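PDB 3TQT: D-alanine--D-alanine ligase from Coxiella burnetii, which catalyses the ATP-dependent joining of two D-alanine molecules into the D-alanyl-D-alanine dipeptide used to build peptidoglycan. Local coordinates for residues 356-359 against 360-363; 21-24 against 25-28. All coordinates share one frame; numbering follows the deposited sequence.

Interaction 1. Residues 356-359 against 360-363; sequences QEQQ and KLIR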
loop_
_atom_site.group_PDB
_atom_site.type_symbol
_atom_site.label_atom_id
_atom_site.label_comp_id
_atom_site.label_asym_id
_atom_site.label_seq_id
_atom_site.Cartn_x
_atom_site.Cartn_y
_atom_site.Cartn_z
ATOM N N GLN A 356 -10.107 -15.068 5.676
ATOM C CA GLN A 356 -11.210 -15.927 5.245
ATOM C C GLN A 356 -12.262 -15.100 4.524
ATOM O O GLN A 356 -12.759 -15.493 3.470
ATOM C CB GLN A 356 -11.820 -16.687 6.432
ATOM C CG GLN A 356 -10.936 -17.819 6.929
ATOM C CD GLN A 356 -10.517 -18.769 5.813
ATOM O OE1 GLN A 356 -9.383 -18.716 5.318
ATOM N NE2 GLN A 356 -11.433 -19.647 5.413
ATOM N N GLU A 357 -12.581 -13.945 5.091
ATOM C CA GLU A 357 -13.530 -13.033 4.473
ATOM C C GLU A 357 -13.004 -12.544 3.124
ATOM O O GLU A 357 -13.726 -12.564 2.138
ATOM C CB GLU A 357 -13.812 -11.854 5.399
ATOM C CG GLU A 357 -14.724 -10.788 4.800
ATOM C CD GLU A 357 -16.179 -11.235 4.731
ATOM O OE1 GLU A 357 -16.517 -12.253 5.371
ATOM O OE2 GLU A 357 -16.982 -10.567 4.040
ATOM N N GLN A 358 -11.746 -12.107 3.076
ATOM C CA GLN A 358 -11.181 -11.626 1.817
ATOM C C GLN A 358 -11.168 -12.728 0.750
ATOM O O GLN A 358 -11.429 -12.461 -0.419
ATOM C CB GLN A 358 -9.770 -11.049 2.021
ATOM C CG GLN A 358 -9.727 -9.807 2.907
ATOM C CD GLN A 358 -10.528 -8.642 2.340
ATOM O OE1 GLN A 358 -10.421 -8.308 1.156
ATOM N NE2 GLN A 358 -11.343 -8.021 3.190
ATOM N N GLN A 359 -10.863 -13.961 1.147
ATOM C CA GLN A 359 -10.896 -15.075 0.201
ATOM C C GLN A 359 -12.300 -15.309 -0.358
ATOM O O GLN A 359 -12.461 -15.653 -1.527
ATOM C CB GLN A 359 -10.384 -16.371 0.845
ATOM C CG GLN A 359 -8.933 -16.307 1.279
ATOM C CD GLN A 359 -7.986 -16.069 0.125
ATOM O OE1 GLN A 359 -7.615 -14.932 -0.162
ATOM N NE2 GLN A 359 -7.582 -17.144 -0.541
ATOM N N LYS A 360 -13.318 -15.158 0.479
ATOM C CA LYS A 360 -14.692 -15.352 0.007
ATOM C C LYS A 360 -15.096 -14.291 -1.009
ATOM O O LYS A 360 -15.714 -14.608 -2.037
ATOM C CB LYS A 360 -15.690 -15.371 1.167
ATOM C CG LYS A 360 -15.649 -16.655 1.963
ATOM C CD LYS A 360 -16.844 -16.773 2.891
ATOM C CE LYS A 360 -16.907 -18.155 3.529
ATOM N NZ LYS A 360 -15.686 -18.465 4.328
ATOM N N LEU A 361 -14.753 -13.040 -0.715
ATOM C CA LEU A 361 -15.088 -11.929 -1.590
ATOM C C LEU A 361 -14.437 -12.123 -2.947
ATOM O O LEU A 361 -15.095 -12.003 -3.976
ATOM C CB LEU A 361 -14.629 -10.601 -0.981
ATOM C CG LEU A 361 -15.256 -10.269 0.372
ATOM C CD1 LEU A 361 -14.578 -9.058 0.988
ATOM C CD2 LEU A 361 -16.768 -10.055 0.241
ATOM N N ILE A 362 -13.140 -12.428 -2.919
ATOM C CA ILE A 362 -12.339 -12.705 -4.102
ATOM C C ILE A 362 -12.978 -13.787 -4.954
ATOM O O ILE A 362 -13.188 -13.606 -6.153
ATOM C CB ILE A 362 -10.921 -13.214 -3.701
ATOM C CG1 ILE A 362 -10.072 -12.073 -3.148
ATOM C CG2 ILE A 362 -10.228 -13.885 -4.878
ATOM C CD1 ILE A 362 -8.754 -12.534 -2.540
ATOM N N ARG A 363 -13.279 -14.922 -4.334
ATOM C CA ARG A 363 -13.813 -16.043 -5.079
ATOM C C ARG A 363 -15.209 -15.735 -5.635
ATOM O O ARG A 363 -15.489 -16.039 -6.785
ATOM C CB ARG A 363 -13.822 -17.321 -4.237
ATOM C CG ARG A 363 -14.391 -18.533 -4.969
ATOM C CD ARG A 363 -13.730 -18.793 -6.333
ATOM N NE ARG A 363 -14.042 -20.141 -6.815
ATOM C CZ ARG A 363 -14.137 -20.481 -8.096
ATOM N NH1 ARG A 363 -13.939 -19.569 -9.039
ATOM N NH2 ARG A 363 -14.434 -21.734 -8.436
HETATM O O HOH W 1 -12.824 -18.151 2.878
#

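Interaction 2. Residues 21-24 against 25-28; sequences SIQS and AKNI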
loop_
_atom_site.group_PDB
_atom_site.type_symbol
_atom_site.label_atom_id
_atom_site.label_comp_id
_atom_site.label_asym_id
_atom_site.label_seq_id
_atom_site.Cartn_x
_atom_site.Cartn_y
_atom_site.Cartn_z
ATOM N N SER A 21 12.808 -4.630 16.228
ATOM C CA SER A 21 11.994 -5.673 15.618
ATOM C C SER A 21 12.282 -7.038 16.246
ATOM O O SER A 21 11.365 -7.816 16.582
ATOM C CB SER A 21 12.252 -5.714 14.108
ATOM O OG SER A 21 11.708 -6.883 13.541
ATOM N N ILE A 22 13.566 -7.331 16.403
ATOM C CA ILE A 22 13.970 -8.587 17.018
ATOM C C ILE A 22 13.456 -8.659 18.452
ATOM O O ILE A 22 12.961 -9.703 18.878
ATOM C CB ILE A 22 15.501 -8.739 17.015
ATOM C CG1 ILE A 22 15.999 -8.904 15.577
ATOM C CG2 ILE A 22 15.916 -9.923 17.883
ATOM C CD1 ILE A 22 17.436 -8.474 15.377
ATOM N N GLN A 23 13.586 -7.563 19.205
ATOM C CA GLN A 23 13.096 -7.562 20.586
ATOM C C GLN A 23 11.568 -7.711 20.661
ATOM O O GLN A 23 11.056 -8.398 21.540
ATOM C CB GLN A 23 13.573 -6.343 21.379
ATOM C CG GLN A 23 15.083 -6.343 21.633
ATOM C CD GLN A 23 15.583 -7.684 22.169
ATOM O OE1 GLN A 23 16.494 -8.298 21.598
ATOM N NE2 GLN A 23 14.988 -8.142 23.270
ATOM N N SER A 24 10.852 -7.061 19.750
ATOM C CA SER A 24 9.405 -7.263 19.638
ATOM C C SER A 24 9.098 -8.731 19.361
ATOM O O SER A 24 8.258 -9.340 20.021
ATOM C CB SER A 24 8.812 -6.370 18.532
ATOM O OG SER A 24 8.968 -5.010 18.870
ATOM N N ALA A 25 9.780 -9.297 18.373
ATOM C CA ALA A 25 9.554 -10.683 17.996
ATOM C C ALA A 25 9.850 -11.632 19.150
ATOM O O ALA A 25 9.153 -12.624 19.329
ATOM C CB ALA A 25 10.380 -11.057 16.789
ATOM N N LYS A 26 10.885 -11.334 19.931
ATOM C CA LYS A 26 11.218 -12.204 21.047
ATOM C C LYS A 26 10.096 -12.213 22.075
ATOM O O LYS A 26 9.734 -13.256 22.596
ATOM C CB LYS A 26 12.539 -11.801 21.688
ATOM C CG LYS A 26 13.748 -12.134 20.843
ATOM C CD LYS A 26 15.017 -11.704 21.562
ATOM C CE LYS A 26 16.257 -12.074 20.775
ATOM N NZ LYS A 26 16.915 -13.282 21.331
ATOM N N ASN A 27 9.535 -11.050 22.361
ATOM C CA ASN A 27 8.449 -10.991 23.323
ATOM C C ASN A 27 7.249 -11.766 22.819
ATOM O O ASN A 27 6.624 -12.521 23.555
ATOM C CB ASN A 27 8.036 -9.545 23.592
ATOM C CG ASN A 27 6.967 -9.439 24.653
ATOM O OD1 ASN A 27 7.029 -10.118 25.679
ATOM N ND2 ASN A 27 5.967 -8.608 24.406
ATOM N N ILE A 28 6.928 -11.562 21.551
ATOM C CA ILE A 28 5.806 -12.257 20.950
ATOM C C ILE A 28 6.050 -13.766 21.000
ATOM O O ILE A 28 5.177 -14.534 21.400
ATOM C CB ILE A 28 5.602 -11.787 19.508
ATOM C CG1 ILE A 28 5.016 -10.368 19.516
ATOM C CG2 ILE A 28 4.687 -12.760 18.740
ATOM C CD1 ILE A 28 5.029 -9.689 18.173
#

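Interaction 1. Residues 356-359 against 360-363
One turn of the long C-terminal helix 340-370 brings Glu-357 against Leu-361 and Gln-356 against Lys-360, each pair four residues apart. The methyl CD2 of Leu-361 lies 3.8 Å from OE2 of Glu-357, the two side chains crossing at a slant. Glu-357 sets its CG anti to the backbone N (chi1 176°), and the bend at chi2 swings OE2 round to the leucine methyl. The other methyl of Leu-361, CD1, is 4.0 Å from NE2 of Gln-358, whose amide donates a hydrogen bond to Asp-217 of the second subunit. Leucine suits this place because it is the one buried residue among these eight, packed on Arg-214 of that second subunit; the helix here serves as part of the dimer contact.

The alpha-helical pattern of i to i+4 bonds runs through the whole segment: N of Leu-361, for example, binds O of Glu-357 at 3.1 Å. Lys-360 adds a second link to the preceding turn through a water, which donates to O of Gln-356 at 2.7 Å and accepts from NZ of Lys-360 at 3.2 Å. That carbonyl thus serves both the amide of Lys-360 and the water. The lysine chain runs nearly straight before bending at chi4 (60°), and this last bend brings the ammonium to the water. Beyond it, Gln-359 and Ile-362 lie side by side, OE1 of the glutamine 3.6 Å from CD1 of the isoleucine, while the guanidinium of Arg-363 leads away to a salt bridge with Glu-366.

Interaction 2. Residues 21-24 against 25-28
Lys-26 lies alongside Ile-22 and slants across the amide of Gln-23, so that one long aliphatic chain serves two neighbours on the preceding turn of the helix. Its CE packs on CG2 of Ile-22 at 3.6 Å, the two side chains pointing the same way. Its CD meets OE1 of Gln-23 at 3.7 Å and NE2 of the same amide at 4.0 Å. Gln-23 reaches the lysine because its chain bends at chi2 (-48°), which swings the amide forward, beside CD of the lysine. The lysine itself stays extended as far as CE and turns at chi4 (-102°), sending NZ to the carbonyl oxygens of Phe-59 and His-62, with a cation-pi contact to the Phe-59 ring. Lysine fits well here: its methylenes cover a buried isoleucine while its ammonium reaches backbone carbonyls at the end of the neighbouring helix.

The backbone beneath is regular alpha helix, with N of Lys-26 bound to O of Ile-22 at 2.8 Å and N of Ile-28 to O of Ser-24 at 3.0 Å. CG1 of Ile-28 also comes up to the same oxygen, 3.4 Å from O of Ser-24. Ser-24, small and buried, uses OG for hydrogen bonds to O of Ile-20, NE2 of His-107 and N of Phe-323, whose O takes a further one from ND2 of Asn-27.

Helix 18-31 is the crossover of a beta-alpha-beta unit between the parallel strands 5-12 and 37-44. The small Ala-25 lets it lie close to Val-9 and Cys-11 of the first strand, OG of Ser-21 hydrogen-bonds to N of Gly-12 and O of Met-105, and Lys-26 faces helix 56-61.

In the fold
From the N terminus, the chain runs through strand 5-12 into helix 18-31, where interaction 2 covers about two turns before strand 37-44 completes the crossover of the N-terminal domain. It then passes through the ATP-grasp region to helix 340-370, the last helix of the chain, which carries interaction 1. Each contact joins adjacent segments, so neither closes a loop; the two follow in series, without nesting or crossing. Their centres are 31 Å apart and their nearest atoms about 20 Å. Interaction 2 lies where the N-terminal sheet meets the segment around Phe-323, the side chain of Ser-24 about 11 Å from that of Asn-318, a predicted magnesium ligand; interaction 1 touches the second subunit on one side.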